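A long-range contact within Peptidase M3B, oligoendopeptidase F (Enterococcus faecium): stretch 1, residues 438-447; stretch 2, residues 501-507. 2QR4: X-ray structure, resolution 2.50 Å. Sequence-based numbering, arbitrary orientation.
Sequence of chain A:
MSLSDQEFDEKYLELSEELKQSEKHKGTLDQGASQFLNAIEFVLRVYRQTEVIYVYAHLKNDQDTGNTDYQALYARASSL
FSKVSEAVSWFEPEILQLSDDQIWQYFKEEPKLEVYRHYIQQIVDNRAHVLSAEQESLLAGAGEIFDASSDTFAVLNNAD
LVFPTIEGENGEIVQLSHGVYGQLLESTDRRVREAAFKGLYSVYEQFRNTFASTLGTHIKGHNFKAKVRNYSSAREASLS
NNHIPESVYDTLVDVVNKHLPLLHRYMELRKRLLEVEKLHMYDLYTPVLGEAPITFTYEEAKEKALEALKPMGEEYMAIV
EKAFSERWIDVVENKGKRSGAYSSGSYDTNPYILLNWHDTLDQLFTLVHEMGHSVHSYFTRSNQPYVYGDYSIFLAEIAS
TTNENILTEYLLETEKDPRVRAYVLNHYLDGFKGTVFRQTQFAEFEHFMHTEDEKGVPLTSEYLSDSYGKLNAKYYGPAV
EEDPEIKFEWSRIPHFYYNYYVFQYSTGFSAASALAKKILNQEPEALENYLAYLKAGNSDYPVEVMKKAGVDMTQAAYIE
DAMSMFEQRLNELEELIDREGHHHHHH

Stretch 1, residues 438-447: RQTQFAEFEH
Stretch 2 501-507: YVFQYST

Residues 438-447 form an uninterrupted piece of α-helix, with φ/ψ near -65/-40 and i to i+4 hydrogen bonds such as Ala443 N to Gln439 O (2.8 Å). Stretch 2 enters through Tyr501 and Val502, outside regular structure, and is helical by Gln504. The helix axes approach to 7.9 Å, and their N-to-C directions differ by 138°, so the two helices run obliquely, closer to antiparallel than to parallel. The register is set where Ala443 CA lies 5.2 Å from Phe503 CA. The contact buries 366 Å² in total, and no clear direct hydrogen bond crosses it.

Gln439 and Val502 cover the most surface. Gln439 (chi1 and chi2 both m) points toward stretch 2; its CB lies 3.4 Å from Ser506 OG, and its side chain also reaches the obliquely placed ring of Tyr505 (chi1 m). Val502 (chi1 -73°, m) directs its branched side chain at the helix: CG2 is 4.0 Å from Phe442 CB, 4.1 Å from Ala443 CB and 3.8 Å from Glu446 OE1. The small methyl of Ala443 suits the closest backbone approach, its CB packing 3.6 Å from Phe503 CB, while the Phe503 ring (chi1 81°, p) leads away, as does that of Phe442 (chi1 m).

Ser506 (chi1 m) contributes the third-largest covered area. Its compact side chain fits beside the first helix, with OG 2.9 Å from Thr440 OG1 (Thr440 chi1 m).

At the other end, buried Glu446 extends toward stretch 2 (chi1 and chi2 t), and water completes the polar link. Water 2 donates to Glu446 OE1 (2.8 Å) and accepts from Tyr501 N (2.7 Å); water 1 donates to the same OE1 (3.0 Å) and weakly accepts from Phe503 N (3.3 Å). The carboxylate thus engages amides at the start of stretch 2 indirectly.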

ATOM      1  N   ARG A 438     -13.476  13.195  21.638  1.00 35.90           N
ATOM      2  CA  ARG A 438     -13.415  12.531  20.336  1.00 39.30           C
ATOM      3  C   ARG A 438     -11.962  12.339  19.841  1.00 44.05           C
ATOM      4  O   ARG A 438     -11.569  11.244  19.434  1.00 47.14           O
ATOM      5  CB  ARG A 438     -14.282  13.299  19.341  1.00 36.84           C
ATOM      6  CG  ARG A 438     -14.360  12.740  17.929  1.00 47.93           C
ATOM      7  CD  ARG A 438     -15.630  13.275  17.240  1.00 52.26           C
ATOM      8  NE  ARG A 438     -15.616  13.127  15.783  1.00 55.51           N
ATOM      9  CZ  ARG A 438     -15.853  11.983  15.135  1.00 62.20           C
ATOM     10  NH1 ARG A 438     -15.811  11.962  13.815  1.00 54.72           N
ATOM     11  NH2 ARG A 438     -16.115  10.849  15.794  1.00 42.24           N
ATOM     12  N   GLN A 439     -11.147  13.384  19.919  1.00 39.51           N
ATOM     13  CA  GLN A 439      -9.762  13.255  19.495  1.00 36.52           C
ATOM     14  C   GLN A 439      -9.012  12.283  20.390  1.00 40.07           C
ATOM     15  O   GLN A 439      -8.181  11.495  19.923  1.00 42.59           O
ATOM     16  CB  GLN A 439      -9.071  14.607  19.444  1.00 33.55           C
ATOM     17  CG  GLN A 439      -9.764  15.609  18.495  1.00 33.99           C
ATOM     18  CD  GLN A 439     -10.081  15.012  17.114  1.00 42.40           C
ATOM     19  OE1 GLN A 439     -11.180  15.181  16.600  1.00 54.07           O
ATOM     20  NE2 GLN A 439      -9.110  14.336  16.510  1.00 51.33           N
ATOM     21  N   THR A 440      -9.330  12.296  21.676  1.00 36.27           N
ATOM     22  CA  THR A 440      -8.691  11.346  22.568  1.00 44.44           C
ATOM     23  C   THR A 440      -9.139   9.906  22.292  1.00 40.80           C
ATOM     24  O   THR A 440      -8.332   8.986  22.372  1.00 44.48           O
ATOM     25  CB  THR A 440      -8.902  11.726  24.014  1.00 44.67           C
ATOM     26  OG1 THR A 440      -8.274  12.991  24.229  1.00 44.75           O
ATOM     27  CG2 THR A 440      -8.281  10.683  24.943  1.00 32.35           C
ATOM     28  N   GLN A 441     -10.418   9.727  21.955  1.00 40.95           N
ATOM     29  CA  GLN A 441     -10.929   8.438  21.506  1.00 45.66           C
ATOM     30  C   GLN A 441     -10.048   7.925  20.358  1.00 51.00           C
ATOM     31  O   GLN A 441      -9.588   6.776  20.375  1.00 40.42           O
ATOM     32  CB  GLN A 441     -12.382   8.571  21.028  1.00 38.38           C
ATOM     33  CG  GLN A 441     -13.091   7.220  20.709  1.00 42.93           C
ATOM     34  CD  GLN A 441     -14.493   7.412  20.126  1.00 47.83           C
ATOM     35  OE1 GLN A 441     -15.061   8.502  20.183  1.00 57.04           O
ATOM     36  NE2 GLN A 441     -15.041   6.361  19.541  1.00 44.94           N
ATOM     37  N   PHE A 442      -9.817   8.799  19.378  1.00 41.66           N
ATOM     38  CA  PHE A 442      -8.989   8.489  18.226  1.00 44.21           C
ATOM     39  C   PHE A 442      -7.576   8.160  18.689  1.00 46.46           C
ATOM     40  O   PHE A 442      -6.977   7.204  18.204  1.00 46.68           O
ATOM     41  CB  PHE A 442      -8.963   9.660  17.218  1.00 41.30           C
ATOM     42  CG  PHE A 442     -10.290   9.918  16.521  1.00 39.65           C
ATOM     43  CD1 PHE A 442     -11.298   8.966  16.522  1.00 39.61           C
ATOM     44  CD2 PHE A 442     -10.501  11.100  15.819  1.00 44.91           C
ATOM     45  CE1 PHE A 442     -12.507   9.200  15.875  1.00 44.12           C
ATOM     46  CE2 PHE A 442     -11.705  11.344  15.162  1.00 47.05           C
ATOM     47  CZ  PHE A 442     -12.717  10.386  15.190  1.00 45.55           C
ATOM     48  N   ALA A 443      -7.047   8.943  19.636  1.00 41.03           N
ATOM     49  CA  ALA A 443      -5.675   8.736  20.091  1.00 38.75           C
ATOM     50  C   ALA A 443      -5.529   7.392  20.770  1.00 41.24           C
ATOM     51  O   ALA A 443      -4.491   6.728  20.641  1.00 41.56           O
ATOM     52  CB  ALA A 443      -5.202   9.862  21.013  1.00 33.03           C
ATOM     53  N   GLU A 444      -6.571   7.002  21.496  1.00 42.19           N
ATOM     54  CA  GLU A 444      -6.596   5.719  22.186  1.00 47.48           C
ATOM     55  C   GLU A 444      -6.644   4.570  21.179  1.00 48.18           C
ATOM     56  O   GLU A 444      -5.935   3.575  21.338  1.00 46.14           O
ATOM     57  CB  GLU A 444      -7.773   5.641  23.171  1.00 39.39           C
ATOM     58  CG  GLU A 444      -7.727   4.405  24.103  1.00 42.39           C
ATOM     59  CD  GLU A 444      -8.787   4.432  25.221  1.00 51.46           C
ATOM     60  OE1 GLU A 444      -9.447   5.470  25.444  1.00 49.74           O
ATOM     61  OE2 GLU A 444      -8.957   3.402  25.895  1.00 52.18           O
ATOM     62  N   PHE A 445      -7.457   4.718  20.132  1.00 42.69           N
ATOM     63  CA  PHE A 445      -7.540   3.690  19.104  1.00 36.38           C
ATOM     64  C   PHE A 445      -6.238   3.611  18.322  1.00 39.08           C
ATOM     65  O   PHE A 445      -5.742   2.522  18.025  1.00 43.84           O
ATOM     66  CB  PHE A 445      -8.717   3.929  18.164  1.00 40.60           C
ATOM     67  CG  PHE A 445      -9.104   2.716  17.364  1.00 37.50           C
ATOM     68  CD1 PHE A 445      -9.618   1.593  17.993  1.00 39.72           C
ATOM     69  CD2 PHE A 445      -8.943   2.694  15.978  1.00 38.97           C
ATOM     70  CE1 PHE A 445      -9.965   0.466  17.260  1.00 36.98           C
ATOM     71  CE2 PHE A 445      -9.294   1.576  15.235  1.00 39.11           C
ATOM     72  CZ  PHE A 445      -9.805   0.459  15.875  1.00 31.92           C
ATOM     73  N   GLU A 446      -5.662   4.757  17.997  1.00 39.00           N
ATOM     74  CA  GLU A 446      -4.393   4.740  17.271  1.00 42.80           C
ATOM     75  C   GLU A 446      -3.351   3.936  18.026  1.00 43.36           C
ATOM     76  O   GLU A 446      -2.675   3.085  17.451  1.00 49.75           O
ATOM     77  CB  GLU A 446      -3.879   6.144  16.983  1.00 35.29           C
ATOM     78  CG  GLU A 446      -2.547   6.165  16.253  1.00 41.47           C
ATOM     79  CD  GLU A 446      -2.190   7.549  15.692  1.00 49.16           C
ATOM     80  OE1 GLU A 446      -2.722   8.565  16.191  1.00 47.57           O
ATOM     81  OE2 GLU A 446      -1.367   7.620  14.749  1.00 44.12           O
ATOM     82  N   HIS A 447      -3.239   4.182  19.326  1.00 45.09           N
ATOM     83  CA  HIS A 447      -2.240   3.479  20.112  1.00 42.85           C
ATOM     84  C   HIS A 447      -2.577   1.997  20.195  1.00 43.23           C
ATOM     85  O   HIS A 447      -1.691   1.147  20.084  1.00 50.67           O
ATOM     86  CB  HIS A 447      -2.092   4.084  21.507  1.00 37.12           C
ATOM     87  CG  HIS A 447      -0.864   3.623  22.224  1.00 41.19           C
ATOM     88  ND1 HIS A 447      -0.882   3.190  23.533  1.00 36.89           N
ATOM     89  CD2 HIS A 447       0.419   3.509  21.807  1.00 38.55           C
ATOM     90  CE1 HIS A 447       0.339   2.844  23.898  1.00 37.32           C
ATOM     91  NE2 HIS A 447       1.148   3.028  22.869  1.00 48.50           N
ATOM     92  N   TYR A 501      -0.572  11.855  15.789  1.00 42.81           N
ATOM     93  CA  TYR A 501      -0.789  13.273  15.630  1.00 38.01           C
ATOM     94  C   TYR A 501      -1.993  13.772  16.429  1.00 44.38           C
ATOM     95  O   TYR A 501      -1.895  14.800  17.106  1.00 46.64           O
ATOM     96  CB  TYR A 501      -0.989  13.558  14.156  1.00 44.11           C
ATOM     97  CG  TYR A 501      -1.173  14.991  13.763  1.00 45.38           C
ATOM     98  CD1 TYR A 501      -0.081  15.788  13.487  1.00 52.24           C
ATOM     99  CD2 TYR A 501      -2.442  15.525  13.593  1.00 48.26           C
ATOM    100  CE1 TYR A 501      -0.233  17.094  13.081  1.00 64.70           C
ATOM    101  CE2 TYR A 501      -2.617  16.828  13.186  1.00 57.38           C
ATOM    102  CZ  TYR A 501      -1.503  17.614  12.929  1.00 64.65           C
ATOM    103  OH  TYR A 501      -1.644  18.922  12.520  1.00 59.48           O
ATOM    104  N   VAL A 502      -3.110  13.043  16.376  1.00 35.86           N
ATOM    105  CA  VAL A 502      -4.379  13.553  16.940  1.00 45.64           C
ATOM    106  C   VAL A 502      -4.410  13.900  18.431  1.00 37.49           C
ATOM    107  O   VAL A 502      -5.159  14.787  18.817  1.00 45.05           O
ATOM    108  CB  VAL A 502      -5.581  12.616  16.676  1.00 44.04           C
ATOM    109  CG1 VAL A 502      -5.989  12.675  15.239  1.00 48.29           C
ATOM    110  CG2 VAL A 502      -5.262  11.203  17.117  1.00 46.51           C
ATOM    111  N   PHE A 503      -3.631  13.213  19.266  1.00 39.33           N
ATOM    112  CA  PHE A 503      -3.707  13.473  20.707  1.00 41.94           C
ATOM    113  C   PHE A 503      -3.359  14.910  21.013  1.00 44.79           C
ATOM    114  O   PHE A 503      -3.756  15.446  22.047  1.00 44.41           O
ATOM    115  CB  PHE A 503      -2.802  12.547  21.518  1.00 43.34           C
ATOM    116  CG  PHE A 503      -1.356  12.967  21.563  1.00 37.80           C
ATOM    117  CD1 PHE A 503      -0.815  13.517  22.723  1.00 42.70           C
ATOM    118  CD2 PHE A 503      -0.515  12.763  20.463  1.00 39.02           C
ATOM    119  CE1 PHE A 503       0.543  13.891  22.776  1.00 43.17           C
ATOM    120  CE2 PHE A 503       0.833  13.126  20.500  1.00 31.45           C
ATOM    121  CZ  PHE A 503       1.368  13.699  21.651  1.00 43.06           C
ATOM    122  N   GLN A 504      -2.616  15.540  20.116  1.00 32.51           N
ATOM    123  CA  GLN A 504      -2.198  16.910  20.367  1.00 43.53           C
ATOM    124  C   GLN A 504      -3.360  17.897  20.372  1.00 47.73           C
ATOM    125  O   GLN A 504      -3.263  18.960  20.986  1.00 47.19           O
ATOM    126  CB  GLN A 504      -1.092  17.330  19.400  1.00 38.02           C
ATOM    127  CG  GLN A 504       0.241  16.718  19.801  1.00 61.52           C
ATOM    128  CD  GLN A 504       1.310  16.841  18.740  1.00 69.80           C
ATOM    129  OE1 GLN A 504       1.237  16.203  17.686  1.00 58.80           O
ATOM    130  NE2 GLN A 504       2.326  17.650  19.026  1.00 70.53           N
ATOM    131  N   TYR A 505      -4.461  17.547  19.714  1.00 37.93           N
ATOM    132  CA  TYR A 505      -5.634  18.410  19.764  1.00 45.96           C
ATOM    133  C   TYR A 505      -6.136  18.514  21.202  1.00 38.00           C
ATOM    134  O   TYR A 505      -6.500  19.579  21.649  1.00 44.86           O
ATOM    135  CB  TYR A 505      -6.763  17.890  18.873  1.00 40.89           C
ATOM    136  CG  TYR A 505      -6.507  17.984  17.388  1.00 43.84           C
ATOM    137  CD1 TYR A 505      -6.296  19.201  16.764  1.00 42.91           C
ATOM    138  CD2 TYR A 505      -6.517  16.848  16.605  1.00 46.71           C
ATOM    139  CE1 TYR A 505      -6.074  19.270  15.389  1.00 48.68           C
ATOM    140  CE2 TYR A 505      -6.307  16.909  15.253  1.00 33.92           C
ATOM    141  CZ  TYR A 505      -6.087  18.099  14.646  1.00 46.35           C
ATOM    142  OH  TYR A 505      -5.864  18.081  13.288  1.00 51.12           O
ATOM    143  N   SER A 506      -6.140  17.395  21.914  1.00 35.86           N
ATOM    144  CA  SER A 506      -6.712  17.330  23.254  1.00 44.86           C
ATOM    145  C   SER A 506      -5.800  17.895  24.340  1.00 45.07           C
ATOM    146  O   SER A 506      -6.279  18.471  25.319  1.00 47.00           O
ATOM    147  CB  SER A 506      -7.069  15.885  23.590  1.00 40.62           C
ATOM    148  OG  SER A 506      -7.766  15.301  22.514  1.00 46.27           O
ATOM    149  N   THR A 507      -4.492  17.707  24.191  1.00 37.41           N
ATOM    150  CA  THR A 507      -3.548  18.228  25.179  1.00 35.90           C
ATOM    151  C   THR A 507      -3.470  19.731  25.022  1.00 33.65           C
ATOM    152  O   THR A 507      -3.400  20.474  26.010  1.00 36.30           O
ATOM    153  CB  THR A 507      -2.129  17.616  25.044  1.00 37.06           C
ATOM    154  OG1 THR A 507      -1.612  17.869  23.737  1.00 42.11           O
ATOM    155  CG2 THR A 507      -2.172  16.121  25.259  1.00 34.72           C
TER
HETATM  156  O   HOH W   1      -2.372  10.195  18.693  1.00 31.13           O
HETATM  157  O   HOH W   2      -2.741  10.795  14.534  1.00 32.07           O